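Local structure of chromosomal replication initiator protein DnaA (Aquifex aeolicus, 1L8Q) at residues A77-M80 / V81-K85; N125-L129 / L130-I134. The protein initiates chromosomal replication as an ATP-dependent AAA+ protein that assembles on the replication origin, oriC. All blocks are in the same frame, centred on the assembly; numbering follows the deposited sequence.

Contact 1: A77-M80 / V81-K85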
loop_
_atom_site.group_PDB
_atom_site.type_symbol
_atom_site.label_atom_id
_atom_site.label_comp_id
_atom_site.label_asym_id
_atom_site.label_seq_id
_atom_site.Cartn_x
_atom_site.Cartn_y
_atom_site.Cartn_z
ATOM N N ALA A 77 -3.048 20.139 1.023
ATOM C CA ALA A 77 -2.194 20.986 0.208
ATOM C C ALA A 77 -2.993 21.701 -0.869
ATOM O O ALA A 77 -2.835 22.901 -1.104
ATOM C CB ALA A 77 -1.079 20.158 -0.430
ATOM N N GLN A 78 -3.843 20.942 -1.526
ATOM C CA GLN A 78 -4.635 21.455 -2.608
ATOM C C GLN A 78 -5.642 22.479 -2.087
ATOM O O GLN A 78 -5.867 23.514 -2.701
ATOM C CB GLN A 78 -5.333 20.292 -3.311
ATOM C CG GLN A 78 -5.623 20.514 -4.791
ATOM C CD GLN A 78 -5.459 19.228 -5.646
ATOM O OE1 GLN A 78 -5.578 18.098 -5.135
ATOM N NE2 GLN A 78 -5.180 19.408 -6.950
ATOM N N ALA A 79 -6.233 22.198 -0.940
ATOM C CA ALA A 79 -7.191 23.130 -0.367
ATOM C C ALA A 79 -6.523 24.444 0.085
ATOM O O ALA A 79 -7.115 25.524 -0.057
ATOM C CB ALA A 79 -7.958 22.482 0.771
HETATM N N MSE A 80 -5.289 24.357 0.605
HETATM C CA MSE A 80 -4.629 25.554 1.072
HETATM C C MSE A 80 -4.239 26.472 -0.076
HETATM O O MSE A 80 -4.395 27.688 0.024
HETATM C CB MSE A 80 -3.499 25.269 2.087
HETATM C CG MSE A 80 -2.109 25.433 1.608
HETATM SE SE MSE A 80 -1.537 27.218 1.120
HETATM C CE MSE A 80 -0.042 26.612 0.048
ATOM N N VAL A 81 -3.820 25.894 -1.193
ATOM C CA VAL A 81 -3.492 26.691 -2.380
ATOM C C VAL A 81 -4.737 27.354 -2.990
ATOM O O VAL A 81 -4.659 28.438 -3.564
ATOM C CB VAL A 81 -2.789 25.840 -3.452
ATOM C CG1 VAL A 81 -2.385 26.684 -4.609
ATOM C CG2 VAL A 81 -1.557 25.186 -2.858
ATOM N N GLU A 82 -5.880 26.688 -2.862
ATOM C CA GLU A 82 -7.139 27.206 -3.377
ATOM C C GLU A 82 -7.624 28.414 -2.573
ATOM O O GLU A 82 -8.037 29.429 -3.141
ATOM C CB GLU A 82 -8.212 26.108 -3.371
ATOM C CG GLU A 82 -8.433 25.435 -4.721
ATOM C CD GLU A 82 -8.968 24.000 -4.604
ATOM O OE1 GLU A 82 -8.800 23.208 -5.572
ATOM O OE2 GLU A 82 -9.561 23.657 -3.548
ATOM N N HIS A 83 -7.577 28.293 -1.252
ATOM C CA HIS A 83 -7.993 29.377 -0.381
ATOM C C HIS A 83 -7.068 30.559 -0.555
ATOM O O HIS A 83 -7.514 31.712 -0.541
ATOM C CB HIS A 83 -8.040 28.931 1.088
ATOM C CG HIS A 83 -9.151 27.978 1.386
ATOM N ND1 HIS A 83 -10.234 28.319 2.166
ATOM C CD2 HIS A 83 -9.365 26.701 0.980
ATOM C CE1 HIS A 83 -11.056 27.286 2.247
ATOM N NE2 HIS A 83 -10.553 26.294 1.532
ATOM N N LEU A 84 -5.785 30.267 -0.758
ATOM C CA LEU A 84 -4.778 31.314 -0.910
ATOM C C LEU A 84 -5.032 32.194 -2.116
ATOM O O LEU A 84 -4.873 33.398 -2.044
ATOM C CB LEU A 84 -3.381 30.732 -0.995
ATOM C CG LEU A 84 -2.285 31.785 -1.163
ATOM C CD1 LEU A 84 -2.076 32.535 0.137
ATOM C CD2 LEU A 84 -0.994 31.115 -1.604
ATOM N N LYS A 85 -5.450 31.601 -3.223
ATOM C CA LYS A 85 -5.727 32.401 -4.404
ATOM C C LYS A 85 -7.105 33.061 -4.374
ATOM O O LYS A 85 -7.317 34.095 -5.007
ATOM C CB LYS A 85 -5.553 31.574 -5.664
ATOM C CG LYS A 85 -4.490 30.544 -5.517
ATOM C CD LYS A 85 -3.548 30.531 -6.711
ATOM C CE LYS A 85 -2.230 31.226 -6.392
ATOM N NZ LYS A 85 -1.084 30.633 -7.171
#
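A bend at chi2 (65°) folds selenomethionine Met-80 back over the start of the next residue, while Val-81 holds CG1 anti to its own backbone N (chi1 -176°), which leaves CG2 beside that nitrogen and facing the preceding turn. The two side chains meet at an oblique crossing, with Met-80 CE 3.6 Å from Val-81 CG2. Val-81 CG2 also lies 3.2 Å from Ala-77 O, one turn back. One turn further on, Met-80 SE passes CB of Leu-84 at a looser 4.5 Å. Beneath these side chains runs the regular i to i+4 bonding of the backbone: Val-81 N donates to Ala-77 O at 3.2 Å, nearly straight at 161°, and Leu-84 N donates to Met-80 O at 3.0 Å. Glu-82 extends beyond CG past the carbonyl of Gln-78, the acceptor for its own backbone N. Met-80 also packs against Phe-92 of helix 89-97 and against Arg-115 and Thr-116 of helix 114-129; both of the latter bind single-stranded DNA, as does Val-81. These are two consecutive alpha-helical turns of helix 73-86, part of the single-stranded-DNA-binding surface of the DnaA AAA+ domain.

Contact 2: N125-L129 / L130-I134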
loop_
_atom_site.group_PDB
_atom_site.type_symbol
_atom_site.label_atom_id
_atom_site.label_comp_id
_atom_site.label_asym_id
_atom_site.label_seq_id
_atom_site.Cartn_x
_atom_site.Cartn_y
_atom_site.Cartn_z
ATOM N N ASN A 125 1.199 23.774 15.881
ATOM C CA ASN A 125 1.510 24.498 17.110
ATOM C C ASN A 125 0.255 24.959 17.861
ATOM O O ASN A 125 0.139 24.775 19.073
ATOM C CB ASN A 125 2.377 25.717 16.808
ATOM C CG ASN A 125 3.803 25.515 17.186
ATOM O OD1 ASN A 125 4.335 26.208 18.074
ATOM N ND2 ASN A 125 4.461 24.557 16.522
ATOM N N THR A 126 -0.672 25.579 17.139
ATOM C CA THR A 126 -1.872 26.112 17.764
ATOM C C THR A 126 -2.630 25.002 18.467
ATOM O O THR A 126 -2.899 25.079 19.667
ATOM C CB THR A 126 -2.794 26.790 16.720
ATOM O OG1 THR A 126 -2.184 27.989 16.241
ATOM C CG2 THR A 126 -4.058 27.281 17.381
ATOM N N LEU A 127 -2.988 23.970 17.718
ATOM C CA LEU A 127 -3.710 22.870 18.311
ATOM C C LEU A 127 -2.915 22.334 19.494
ATOM O O LEU A 127 -3.476 22.015 20.549
ATOM C CB LEU A 127 -3.947 21.779 17.291
ATOM C CG LEU A 127 -4.875 22.178 16.147
ATOM C CD1 LEU A 127 -5.080 21.026 15.202
ATOM C CD2 LEU A 127 -6.215 22.669 16.679
ATOM N N TYR A 128 -1.599 22.275 19.332
ATOM C CA TYR A 128 -0.738 21.726 20.364
ATOM C C TYR A 128 -0.760 22.574 21.656
ATOM O O TYR A 128 -0.941 22.041 22.759
ATOM C CB TYR A 128 0.684 21.550 19.825
ATOM C CG TYR A 128 1.611 20.866 20.773
ATOM C CD1 TYR A 128 1.697 19.484 20.810
ATOM C CD2 TYR A 128 2.413 21.594 21.629
ATOM C CE1 TYR A 128 2.542 18.849 21.675
ATOM C CE2 TYR A 128 3.252 20.968 22.497
ATOM C CZ TYR A 128 3.311 19.587 22.515
ATOM O OH TYR A 128 4.166 18.950 23.388
ATOM N N LEU A 129 -0.594 23.885 21.516
ATOM C CA LEU A 129 -0.576 24.765 22.678
ATOM C C LEU A 129 -1.914 24.725 23.386
ATOM O O LEU A 129 -2.014 25.079 24.543
ATOM C CB LEU A 129 -0.248 26.209 22.267
ATOM C CG LEU A 129 1.202 26.504 21.852
ATOM C CD1 LEU A 129 1.346 27.944 21.345
ATOM C CD2 LEU A 129 2.148 26.235 23.000
ATOM N N LEU A 130 -2.946 24.296 22.673
ATOM C CA LEU A 130 -4.287 24.226 23.234
ATOM C C LEU A 130 -4.592 22.810 23.693
ATOM O O LEU A 130 -5.702 22.511 24.133
ATOM C CB LEU A 130 -5.312 24.655 22.185
ATOM C CG LEU A 130 -5.256 26.124 21.732
ATOM C CD1 LEU A 130 -5.994 26.320 20.415
ATOM C CD2 LEU A 130 -5.812 27.039 22.798
ATOM N N GLU A 131 -3.596 21.937 23.593
ATOM C CA GLU A 131 -3.778 20.541 23.933
ATOM C C GLU A 131 -4.900 19.910 23.118
ATOM O O GLU A 131 -5.714 19.168 23.648
ATOM C CB GLU A 131 -4.037 20.368 25.429
ATOM C CG GLU A 131 -2.817 20.664 26.297
ATOM C CD GLU A 131 -3.072 20.439 27.781
ATOM O OE1 GLU A 131 -3.969 21.113 28.348
ATOM O OE2 GLU A 131 -2.377 19.592 28.383
ATOM N N LYS A 132 -4.941 20.225 21.830
ATOM C CA LYS A 132 -5.910 19.616 20.915
ATOM C C LYS A 132 -5.234 18.418 20.259
ATOM O O LYS A 132 -4.026 18.454 19.976
ATOM C CB LYS A 132 -6.370 20.618 19.863
ATOM C CG LYS A 132 -7.198 21.713 20.432
ATOM C CD LYS A 132 -8.238 21.137 21.371
ATOM C CE LYS A 132 -9.192 22.214 21.906
ATOM N NZ LYS A 132 -10.226 21.628 22.810
ATOM N N GLN A 133 -5.999 17.356 20.030
ATOM C CA GLN A 133 -5.415 16.102 19.582
ATOM C C GLN A 133 -5.061 16.113 18.119
ATOM O O GLN A 133 -5.851 16.526 17.277
ATOM C CB GLN A 133 -6.349 14.930 19.887
ATOM C CG GLN A 133 -5.775 13.563 19.533
ATOM C CD GLN A 133 -4.654 13.125 20.489
ATOM O OE1 GLN A 133 -4.868 13.014 21.697
ATOM N NE2 GLN A 133 -3.473 12.888 19.948
ATOM N N ILE A 134 -3.863 15.648 17.819
ATOM C CA ILE A 134 -3.417 15.534 16.456
ATOM C C ILE A 134 -3.077 14.085 16.206
ATOM O O ILE A 134 -2.376 13.464 17.001
ATOM C CB ILE A 134 -2.176 16.373 16.244
ATOM C CG1 ILE A 134 -2.465 17.849 16.545
ATOM C CG2 ILE A 134 -1.660 16.198 14.828
ATOM C CD1 ILE A 134 -1.211 18.656 16.839
#
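Leu-127 and Lys-132 meet across a Schellman motif that ends helix 114-129, with Glu-131 taking positive phi (57°) to turn the chain toward strand 133-138 of the beta-alpha-beta unit. Lys-132 can be followed outward. Its CB sits 3.3 Å from Leu-127 O and 3.7 Å from Leu-127 CB, and CG, placed beside the backbone N by chi1 of -68°, reaches Leu-127 CD2 at 4.0 Å. The two side chains cross at about a right angle. Beyond CG the lysine bends at chi2, then CD and CE lead away from the helix end until NZ forms a salt bridge with Asp-100. On the same flank, one turn apart, Leu-130 runs alongside Thr-126, its CD1 3.7 Å from Thr-126 CG2. Further along, Ile-134 brings CD1 to Leu-127 CB, a loose apolar contact (4.2 Å) that joins the second residue of the strand to the buried Leu-127, whose side chain also touches Leu-102 of strand 101-105. The backbone closes the cap: Lys-132 N donates to Leu-127 O at 2.6 Å, and Glu-131 N reaches Tyr-128 O at 2.8 Å from above the carbonyl plane, 65° out of it.

Overall arrangement
Coming from the N terminus, the chain leaves strand 68-72 and enters helix 73-86, where contact 1 spans successive turns without closing any longer loop. It then runs through helix 89-97 and strand 101-105 into helix 114-129. The beginning of that helix touches contact 1 through Arg-115 and Thr-116; its last turn belongs to contact 2, which reverses the chain into strand 133-138, next to strand 101-105 in the parallel sheet. The two contacts follow in series, neither nesting nor crossing, with centres 22 Å apart and nearest atoms about 14 Å apart. Helix 114-129 thus runs from the ssDNA-binding residues beside helix 73-86 to the start of the central strand of the parallel sheet.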